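Local atomic coordinates of putative endonuclease/exonuclease/phosphatase family protein (PDB entry 3G6S), a protein that probably acts as a nuclease or phosphoesterase of the endonuclease/exonuclease/phosphatase family, with a DNase I-like fold. Residues Ala118-Phe123 / Lys159-Glu164; Asn94-Ala99 / Ile155-Glu160. All blocks are in the same frame, centred on the assembly; numbering follows the deposited sequence.

Contact 1. Residues Ala118-Phe123 / Lys159-Glu164; sequences ATWAKF and KEIVGE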
ATOM      1  N   ALA A 118      -7.726   2.554   6.091  1.00 25.77           N
ATOM      2  CA  ALA A 118      -6.287   2.765   6.104  1.00 27.50           C
ATOM      3  C   ALA A 118      -5.782   2.006   7.328  1.00 24.91           C
ATOM      4  O   ALA A 118      -6.357   2.116   8.404  1.00 26.49           O
ATOM      5  CB  ALA A 118      -5.968   4.249   6.232  1.00 18.11           C
ATOM      6  N   THR A 119      -4.744   1.200   7.157  1.00 28.80           N
ATOM      7  CA  THR A 119      -4.174   0.466   8.280  1.00 31.30           C
ATOM      8  C   THR A 119      -2.780   1.055   8.498  1.00 31.74           C
ATOM      9  O   THR A 119      -2.044   1.274   7.538  1.00 30.14           O
ATOM     10  CB  THR A 119      -4.083  -1.056   7.992  1.00 34.04           C
ATOM     11  OG1 THR A 119      -5.397  -1.625   8.036  1.00 31.25           O
ATOM     12  CG2 THR A 119      -3.206  -1.758   9.026  1.00 31.10           C
ATOM     13  N   TRP A 120      -2.439   1.342   9.754  1.00 30.62           N
ATOM     14  CA  TRP A 120      -1.142   1.924  10.085  1.00 26.15           C
ATOM     15  C   TRP A 120      -0.435   1.171  11.187  1.00 23.57           C
ATOM     16  O   TRP A 120      -1.040   0.375  11.901  1.00 23.08           O
ATOM     17  CB  TRP A 120      -1.292   3.385  10.526  1.00 24.36           C
ATOM     18  CG  TRP A 120      -2.096   3.568  11.779  1.00 28.13           C
ATOM     19  CD1 TRP A 120      -3.432   3.796  11.861  1.00 27.31           C
ATOM     20  CD2 TRP A 120      -1.613   3.498  13.137  1.00 30.72           C
ATOM     21  NE1 TRP A 120      -3.819   3.874  13.181  1.00 32.67           N
ATOM     22  CE2 TRP A 120      -2.723   3.698  13.984  1.00 29.55           C
ATOM     23  CE3 TRP A 120      -0.351   3.292  13.712  1.00 30.92           C
ATOM     24  CZ2 TRP A 120      -2.619   3.690  15.380  1.00 28.61           C
ATOM     25  CZ3 TRP A 120      -0.243   3.283  15.111  1.00 43.02           C
ATOM     26  CH2 TRP A 120      -1.378   3.486  15.925  1.00 27.00           C
ATOM     27  N   ALA A 121       0.852   1.456  11.340  1.00 22.36           N
ATOM     28  CA  ALA A 121       1.649   0.810  12.363  1.00 19.42           C
ATOM     29  C   ALA A 121       2.899   1.612  12.664  1.00 24.35           C
ATOM     30  O   ALA A 121       3.596   2.069  11.757  1.00 27.06           O
ATOM     31  CB  ALA A 121       2.027  -0.586  11.923  1.00 17.23           C
ATOM     32  N   LYS A 122       3.168   1.791  13.951  1.00 22.98           N
ATOM     33  CA  LYS A 122       4.345   2.509  14.401  1.00 17.15           C
ATOM     34  C   LYS A 122       5.414   1.419  14.600  1.00 22.91           C
ATOM     35  O   LYS A 122       5.319   0.594  15.511  1.00 29.62           O
ATOM     36  CB  LYS A 122       4.002   3.221  15.704  1.00 22.25           C
ATOM     37  CG  LYS A 122       5.108   4.027  16.349  1.00 26.89           C
ATOM     38  CD  LYS A 122       4.579   4.718  17.600  1.00 21.01           C
ATOM     39  CE  LYS A 122       5.691   5.382  18.378  1.00 23.74           C
ATOM     40  NZ  LYS A 122       5.219   5.872  19.701  1.00 34.62           N
ATOM     41  N   PHE A 123       6.413   1.411  13.724  1.00 19.42           N
ATOM     42  CA  PHE A 123       7.488   0.417  13.747  1.00 26.45           C
ATOM     43  C   PHE A 123       8.739   0.860  14.468  1.00 22.70           C
ATOM     44  O   PHE A 123       8.911   2.025  14.791  1.00 28.17           O
ATOM     45  CB  PHE A 123       7.903   0.050  12.322  1.00 13.65           C
ATOM     46  CG  PHE A 123       6.957  -0.874  11.631  1.00 23.43           C
ATOM     47  CD1 PHE A 123       6.816  -2.189  12.057  1.00 26.93           C
ATOM     48  CD2 PHE A 123       6.242  -0.451  10.517  1.00 25.17           C
ATOM     49  CE1 PHE A 123       5.980  -3.077  11.373  1.00 28.94           C
ATOM     50  CE2 PHE A 123       5.403  -1.333   9.827  1.00 31.24           C
ATOM     51  CZ  PHE A 123       5.275  -2.651  10.261  1.00 20.11           C
ATOM     52  N   LYS A 159       0.581  12.932  11.791  1.00 25.04           N
ATOM     53  CA  LYS A 159       1.080  13.927  12.736  1.00 32.10           C
ATOM     54  C   LYS A 159       0.644  13.592  14.156  1.00 34.05           C
ATOM     55  O   LYS A 159       1.328  13.933  15.120  1.00 35.63           O
ATOM     56  CB  LYS A 159       0.584  15.331  12.373  1.00 30.70           C
ATOM     57  CG  LYS A 159       0.980  15.786  10.982  1.00 43.76           C
ATOM     58  CD  LYS A 159       0.869  17.293  10.817  1.00 45.02           C
ATOM     59  CE  LYS A 159      -0.546  17.803  10.968  1.00 49.51           C
ATOM     60  NZ  LYS A 159      -0.584  19.278  10.727  1.00 41.54           N
ATOM     61  N   GLU A 160      -0.491  12.913  14.276  1.00 27.70           N
ATOM     62  CA  GLU A 160      -1.020  12.536  15.575  1.00 32.92           C
ATOM     63  C   GLU A 160      -0.202  11.420  16.209  1.00 35.94           C
ATOM     64  O   GLU A 160       0.203  11.518  17.366  1.00 40.73           O
ATOM     65  CB  GLU A 160      -2.472  12.079  15.428  1.00 45.80           C
ATOM     66  CG  GLU A 160      -3.142  11.630  16.725  1.00 52.69           C
ATOM     67  CD  GLU A 160      -4.496  10.974  16.485  1.00 69.42           C
ATOM     68  OE1 GLU A 160      -5.315  11.555  15.730  1.00 74.71           O
ATOM     69  OE2 GLU A 160      -4.743   9.883  17.060  1.00 58.05           O
ATOM     70  N   ILE A 161       0.047  10.366  15.439  1.00 35.94           N
ATOM     71  CA  ILE A 161       0.783   9.208  15.930  1.00 27.89           C
ATOM     72  C   ILE A 161       2.295   9.325  16.001  1.00 30.04           C
ATOM     73  O   ILE A 161       2.891   9.049  17.039  1.00 38.06           O
ATOM     74  CB  ILE A 161       0.469   7.952  15.087  1.00 34.10           C
ATOM     75  CG1 ILE A 161      -0.933   7.435  15.407  1.00 43.71           C
ATOM     76  CG2 ILE A 161       1.490   6.855  15.374  1.00 33.04           C
ATOM     77  CD1 ILE A 161      -2.055   8.311  14.900  1.00 54.65           C
ATOM     78  N   VAL A 162       2.927   9.719  14.904  1.00 29.26           N
ATOM     79  CA  VAL A 162       4.382   9.796  14.898  1.00 30.81           C
ATOM     80  C   VAL A 162       4.939  11.215  14.780  1.00 29.81           C
ATOM     81  O   VAL A 162       6.154  11.412  14.770  1.00 33.14           O
ATOM     82  CB  VAL A 162       4.969   8.892  13.765  1.00 28.76           C
ATOM     83  CG1 VAL A 162       5.048   9.665  12.439  1.00 26.55           C
ATOM     84  CG2 VAL A 162       6.324   8.372  14.172  1.00 34.80           C
ATOM     85  N   GLY A 163       4.055  12.200  14.687  1.00 25.72           N
ATOM     86  CA  GLY A 163       4.506  13.577  14.594  1.00 25.26           C
ATOM     87  C   GLY A 163       5.338  13.876  13.365  1.00 30.47           C
ATOM     88  O   GLY A 163       4.873  13.699  12.240  1.00 37.62           O
ATOM     89  N   GLU A 164       6.569  14.329  13.577  1.00 31.18           N
ATOM     90  CA  GLU A 164       7.470  14.658  12.475  1.00 37.47           C
ATOM     91  C   GLU A 164       8.519  13.585  12.187  1.00 34.99           C
ATOM     92  O   GLU A 164       9.488  13.827  11.466  1.00 31.11           O
ATOM     93  CB  GLU A 164       8.162  15.990  12.757  1.00 38.25           C
ATOM     94  CG  GLU A 164       8.690  16.111  14.170  1.00 63.51           C
ATOM     95  CD  GLU A 164       9.465  17.397  14.391  1.00 78.41           C
ATOM     96  OE1 GLU A 164       8.955  18.473  13.996  1.00 78.83           O
ATOM     97  OE2 GLU A 164      10.578  17.330  14.969  1.00 82.77           O
TER
HETATM   98  O   HOH W   1       3.643   8.543  19.793  1.00 28.10           O
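On the outer face of the DNase I-like beta-sandwich, Trp120 of strand 117-125 meets Ile161 near the C-terminal end of helix 144-161. This helix is the crossover of a beta-alpha-beta unit. It joins strand 131-138 to the parallel neighbouring strand 167-172 and packs against their sheet. Trp120 carries its indole up from the strand toward the helix, with CG between the backbone N and the carbonyl carbon (chi1 63°), which turns one ring face to Ile161. Ile161 comes down over this face of the indole, on the six-membered ring. Ile161 CG1 lies 4.1 Å from the centroid of the Trp120 six-membered ring and 13° off the normal, a CH-pi contact. The other branch, Ile161 CG2, reaches CZ3 of Trp120 at 4.0 Å, so the two branches share the outer half of the indole. Met133 of the adjoining strand touches both Trp120 and Ile161 and extends the apolar patch.

Lys122, two residues on, points to the same side. The aliphatic chain is fully extended, and CD of Lys122 passes 4.4 Å from CG2 of Ile161, a loose contact. The extension takes the ammonium group past the isoleucine to the end of the helix. Its positive charge there probably suits the carbonyl end of the helix dipole. Gly163 has positive phi and takes the chain out of its helical path, while the carbonyl of Val162 accepts a bond from Arg165 NE. One water bridges strand and helix: it accepts from Lys122 NZ at 3.1 Å and donates to Ile161 O at 2.9 Å.

Contact 2. Residues Asn94-Ala99 / Ile155-Glu160; sequences NTFWLA and IRKIKE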
ATOM      1  N   ASN A  94      -3.109   0.030  14.084  1.00 41.00           N
ATOM      2  CA  ASN A  94      -4.554   0.071  14.083  1.00 43.23           C
ATOM      3  C   ASN A  94      -5.073   0.358  12.682  1.00 43.93           C
ATOM      4  O   ASN A  94      -4.298   0.477  11.732  1.00 46.48           O
ATOM      5  CB  ASN A  94      -5.035   1.141  15.061  1.00 41.89           C
ATOM      6  CG  ASN A  94      -6.507   1.035  15.341  1.00 52.98           C
ATOM      7  OD1 ASN A  94      -6.976   0.007  15.823  1.00 52.49           O
ATOM      8  ND2 ASN A  94      -7.252   2.092  15.031  1.00 56.28           N
ATOM      9  N   THR A  95      -6.387   0.455  12.552  1.00 44.92           N
ATOM     10  CA  THR A  95      -6.995   0.745  11.267  1.00 37.91           C
ATOM     11  C   THR A  95      -8.224   1.624  11.488  1.00 30.55           C
ATOM     12  O   THR A  95      -9.006   1.369  12.393  1.00 38.98           O
ATOM     13  CB  THR A  95      -7.349  -0.580  10.514  1.00 44.60           C
ATOM     14  OG1 THR A  95      -8.160  -0.292   9.367  1.00 54.04           O
ATOM     15  CG2 THR A  95      -8.073  -1.540  11.426  1.00 50.50           C
ATOM     16  N   PHE A  96      -8.362   2.683  10.691  1.00 29.86           N
ATOM     17  CA  PHE A  96      -9.500   3.586  10.809  1.00 25.86           C
ATOM     18  C   PHE A  96     -10.231   3.692   9.479  1.00 33.54           C
ATOM     19  O   PHE A  96      -9.679   3.354   8.431  1.00 40.12           O
ATOM     20  CB  PHE A  96      -9.050   4.976  11.275  1.00 28.91           C
ATOM     21  CG  PHE A  96      -8.025   5.618  10.388  1.00 37.83           C
ATOM     22  CD1 PHE A  96      -8.409   6.367   9.274  1.00 37.56           C
ATOM     23  CD2 PHE A  96      -6.668   5.454  10.654  1.00 34.40           C
ATOM     24  CE1 PHE A  96      -7.455   6.938   8.434  1.00 34.52           C
ATOM     25  CE2 PHE A  96      -5.708   6.018   9.824  1.00 29.52           C
ATOM     26  CZ  PHE A  96      -6.102   6.763   8.710  1.00 40.14           C
ATOM     27  N   TRP A  97     -11.473   4.165   9.524  1.00 36.76           N
ATOM     28  CA  TRP A  97     -12.290   4.294   8.321  1.00 35.77           C
ATOM     29  C   TRP A  97     -12.216   5.664   7.663  1.00 37.36           C
ATOM     30  O   TRP A  97     -12.375   6.693   8.321  1.00 42.02           O
ATOM     31  CB  TRP A  97     -13.745   3.926   8.651  1.00 24.31           C
ATOM     32  CG  TRP A  97     -13.943   2.456   8.654  1.00 24.51           C
ATOM     33  CD1 TRP A  97     -14.498   1.698   7.655  1.00 28.56           C
ATOM     34  CD2 TRP A  97     -13.446   1.532   9.627  1.00 21.02           C
ATOM     35  NE1 TRP A  97     -14.364   0.357   7.946  1.00 29.02           N
ATOM     36  CE2 TRP A  97     -13.725   0.229   9.152  1.00 20.71           C
ATOM     37  CE3 TRP A  97     -12.785   1.679  10.856  1.00 26.38           C
ATOM     38  CZ2 TRP A  97     -13.364  -0.920   9.856  1.00 22.46           C
ATOM     39  CZ3 TRP A  97     -12.421   0.535  11.563  1.00 30.48           C
ATOM     40  CH2 TRP A  97     -12.716  -0.752  11.058  1.00 36.07           C
ATOM     41  N   LEU A  98     -11.954   5.664   6.358  1.00 35.73           N
ATOM     42  CA  LEU A  98     -11.862   6.904   5.600  1.00 39.47           C
ATOM     43  C   LEU A  98     -13.268   7.483   5.460  1.00 42.08           C
ATOM     44  O   LEU A  98     -13.965   7.250   4.469  1.00 43.15           O
ATOM     45  CB  LEU A  98     -11.240   6.645   4.215  1.00 32.75           C
ATOM     46  CG  LEU A  98      -9.839   5.995   4.192  1.00 34.16           C
ATOM     47  CD1 LEU A  98      -9.292   5.976   2.760  1.00 24.76           C
ATOM     48  CD2 LEU A  98      -8.885   6.774   5.094  1.00 20.14           C
ATOM     49  N   ALA A  99     -13.676   8.228   6.483  1.00 44.00           N
ATOM     50  CA  ALA A  99     -14.992   8.846   6.532  1.00 46.52           C
ATOM     51  C   ALA A  99     -14.999   9.989   7.540  1.00 41.14           C
ATOM     52  O   ALA A  99     -13.979  10.290   8.151  1.00 47.18           O
ATOM     53  CB  ALA A  99     -16.046   7.802   6.912  1.00 49.61           C
ATOM     54  N   ILE A 155      -2.949  12.529   6.657  1.00 24.09           N
ATOM     55  CA  ILE A 155      -1.942  13.466   7.131  1.00 26.14           C
ATOM     56  C   ILE A 155      -2.142  13.766   8.611  1.00 26.37           C
ATOM     57  O   ILE A 155      -1.189  13.725   9.388  1.00 38.32           O
ATOM     58  CB  ILE A 155      -1.962  14.795   6.334  1.00 21.04           C
ATOM     59  CG1 ILE A 155      -1.519  14.545   4.889  1.00 18.00           C
ATOM     60  CG2 ILE A 155      -1.039  15.813   6.990  1.00 24.43           C
ATOM     61  CD1 ILE A 155      -1.334  15.804   4.062  1.00  8.35           C
ATOM     62  N   ARG A 156      -3.379  14.044   9.012  1.00 29.25           N
ATOM     63  CA  ARG A 156      -3.663  14.332  10.421  1.00 36.16           C
ATOM     64  C   ARG A 156      -3.346  13.165  11.357  1.00 34.98           C
ATOM     65  O   ARG A 156      -3.026  13.376  12.525  1.00 37.93           O
ATOM     66  CB  ARG A 156      -5.129  14.734  10.603  1.00 40.32           C
ATOM     67  CG  ARG A 156      -5.525  15.998   9.866  1.00 44.51           C
ATOM     68  CD  ARG A 156      -6.754  16.609  10.510  1.00 50.49           C
ATOM     69  NE  ARG A 156      -7.897  15.701  10.498  1.00 59.90           N
ATOM     70  CZ  ARG A 156      -8.674  15.487   9.437  1.00 60.64           C
ATOM     71  NH1 ARG A 156      -8.428  16.122   8.296  1.00 48.90           N
ATOM     72  NH2 ARG A 156      -9.696  14.643   9.520  1.00 57.25           N
ATOM     73  N   LYS A 157      -3.441  11.940  10.844  1.00 34.89           N
ATOM     74  CA  LYS A 157      -3.162  10.753  11.646  1.00 36.92           C
ATOM     75  C   LYS A 157      -1.659  10.513  11.752  1.00 37.30           C
ATOM     76  O   LYS A 157      -1.182   9.979  12.752  1.00 32.01           O
ATOM     77  CB  LYS A 157      -3.834   9.529  11.032  1.00 40.11           C
ATOM     78  CG  LYS A 157      -5.339   9.697  10.828  1.00 57.92           C
ATOM     79  CD  LYS A 157      -6.116   9.752  12.145  1.00 59.76           C
ATOM     80  CE  LYS A 157      -6.117   8.397  12.844  1.00 65.94           C
ATOM     81  NZ  LYS A 157      -7.020   8.363  14.024  1.00 60.89           N
ATOM     82  N   ILE A 158      -0.913  10.901  10.719  1.00 31.78           N
ATOM     83  CA  ILE A 158       0.529  10.732  10.748  1.00 24.25           C
ATOM     84  C   ILE A 158       1.107  11.708  11.761  1.00 30.72           C
ATOM     85  O   ILE A 158       2.016  11.353  12.515  1.00 36.56           O
ATOM     86  CB  ILE A 158       1.176  11.000   9.376  1.00 22.29           C
ATOM     87  CG1 ILE A 158       0.872   9.851   8.415  1.00 20.76           C
ATOM     88  CG2 ILE A 158       2.680  11.163   9.536  1.00 11.43           C
ATOM     89  CD1 ILE A 158       1.277  10.161   6.948  1.00 23.16           C
ATOM     90  N   LYS A 159       0.581  12.932  11.791  1.00 25.04           N
ATOM     91  CA  LYS A 159       1.080  13.927  12.736  1.00 32.10           C
ATOM     92  C   LYS A 159       0.644  13.592  14.156  1.00 34.05           C
ATOM     93  O   LYS A 159       1.328  13.933  15.120  1.00 35.63           O
ATOM     94  CB  LYS A 159       0.584  15.331  12.373  1.00 30.70           C
ATOM     95  CG  LYS A 159       0.980  15.786  10.982  1.00 43.76           C
ATOM     96  CD  LYS A 159       0.869  17.293  10.817  1.00 45.02           C
ATOM     97  CE  LYS A 159      -0.546  17.803  10.968  1.00 49.51           C
ATOM     98  NZ  LYS A 159      -0.584  19.278  10.727  1.00 41.54           N
ATOM     99  N   GLU A 160      -0.491  12.913  14.276  1.00 27.70           N
ATOM    100  CA  GLU A 160      -1.020  12.536  15.575  1.00 32.92           C
ATOM    101  C   GLU A 160      -0.202  11.420  16.209  1.00 35.94           C
ATOM    102  O   GLU A 160       0.203  11.518  17.366  1.00 40.73           O
ATOM    103  CB  GLU A 160      -2.472  12.079  15.428  1.00 45.80           C
ATOM    104  CG  GLU A 160      -3.142  11.630  16.725  1.00 52.69           C
ATOM    105  CD  GLU A 160      -4.496  10.974  16.485  1.00 69.42           C
ATOM    106  OE1 GLU A 160      -5.315  11.555  15.730  1.00 74.71           O
ATOM    107  OE2 GLU A 160      -4.743   9.883  17.060  1.00 58.05           O
TER
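Lys157 lies across the ring of Phe96, and this pair carries the whole contact between strand and helix. The helical segment starts at Ile155, whose carbonyl O accepts a hydrogen bond from the backbone N of Lys159 at 3.1 Å. The next carbonyl, of Arg156, receives only a weak bond from the N of Glu160. Lys157 follows and turns its side chain toward the strand. The chain is bent at chi2 (-69°) and chi3 (-70°), which folds the methylenes over the ring instead of sending them straight out. Lys157 CG sits 3.7 Å from Phe96 CZ. Further along, Lys157 CE sits 3.7 Å from Phe96 CD2. The lysine thus runs from the ring tip back toward its root, while Phe96 reaches outward in the opposite direction. Lys157 CE is 4.1 Å from the centroid of the Phe96 ring and 26° off the normal, a CH-pi contact over the face but shifted toward the rim.

Phe96 stands on the outermost strand, 88-97, of the six-stranded sheet in this DNase I-like sandwich. Helix 144-161 lies over that sheet, and its Leu153 also touches the phenylalanine, as does Ala118 of the neighbouring strand. With an alanine at Phe96, the methylenes of Lys157 would probably lose their flat support and the lysine chain would be freer to swing away from the sheet.

Ile158, next along the helix, turns to strand 167-172 and packs on Ala167 and Val169. At Glu160 the carboxylate comes back near Lys157: Glu160 OE1 is 4.0 Å from Lys157 NZ, too long for a hydrogen bond.

In the fold
Both contacts tie helix 144-161 to the same sheet, through the neighbouring strands 117-125 and 88-97. Their centres are about 8 Å apart. The strands are joined directly by backbone pairing, as in Trp120 N to Asn94 O at 2.8 Å. Each contact is partly buried, with a buried aromatic residue on the strand side and a partly exposed residue of the helix above it. Contact 1 lies one strand further in and sets a branched aliphatic chain on an indole. Contact 2 lies at the sheet edge. There the aliphatic part of a lysine covers a phenyl ring. Neither contact has a direct hydrogen bond across; contact 1 adds a bridge through water.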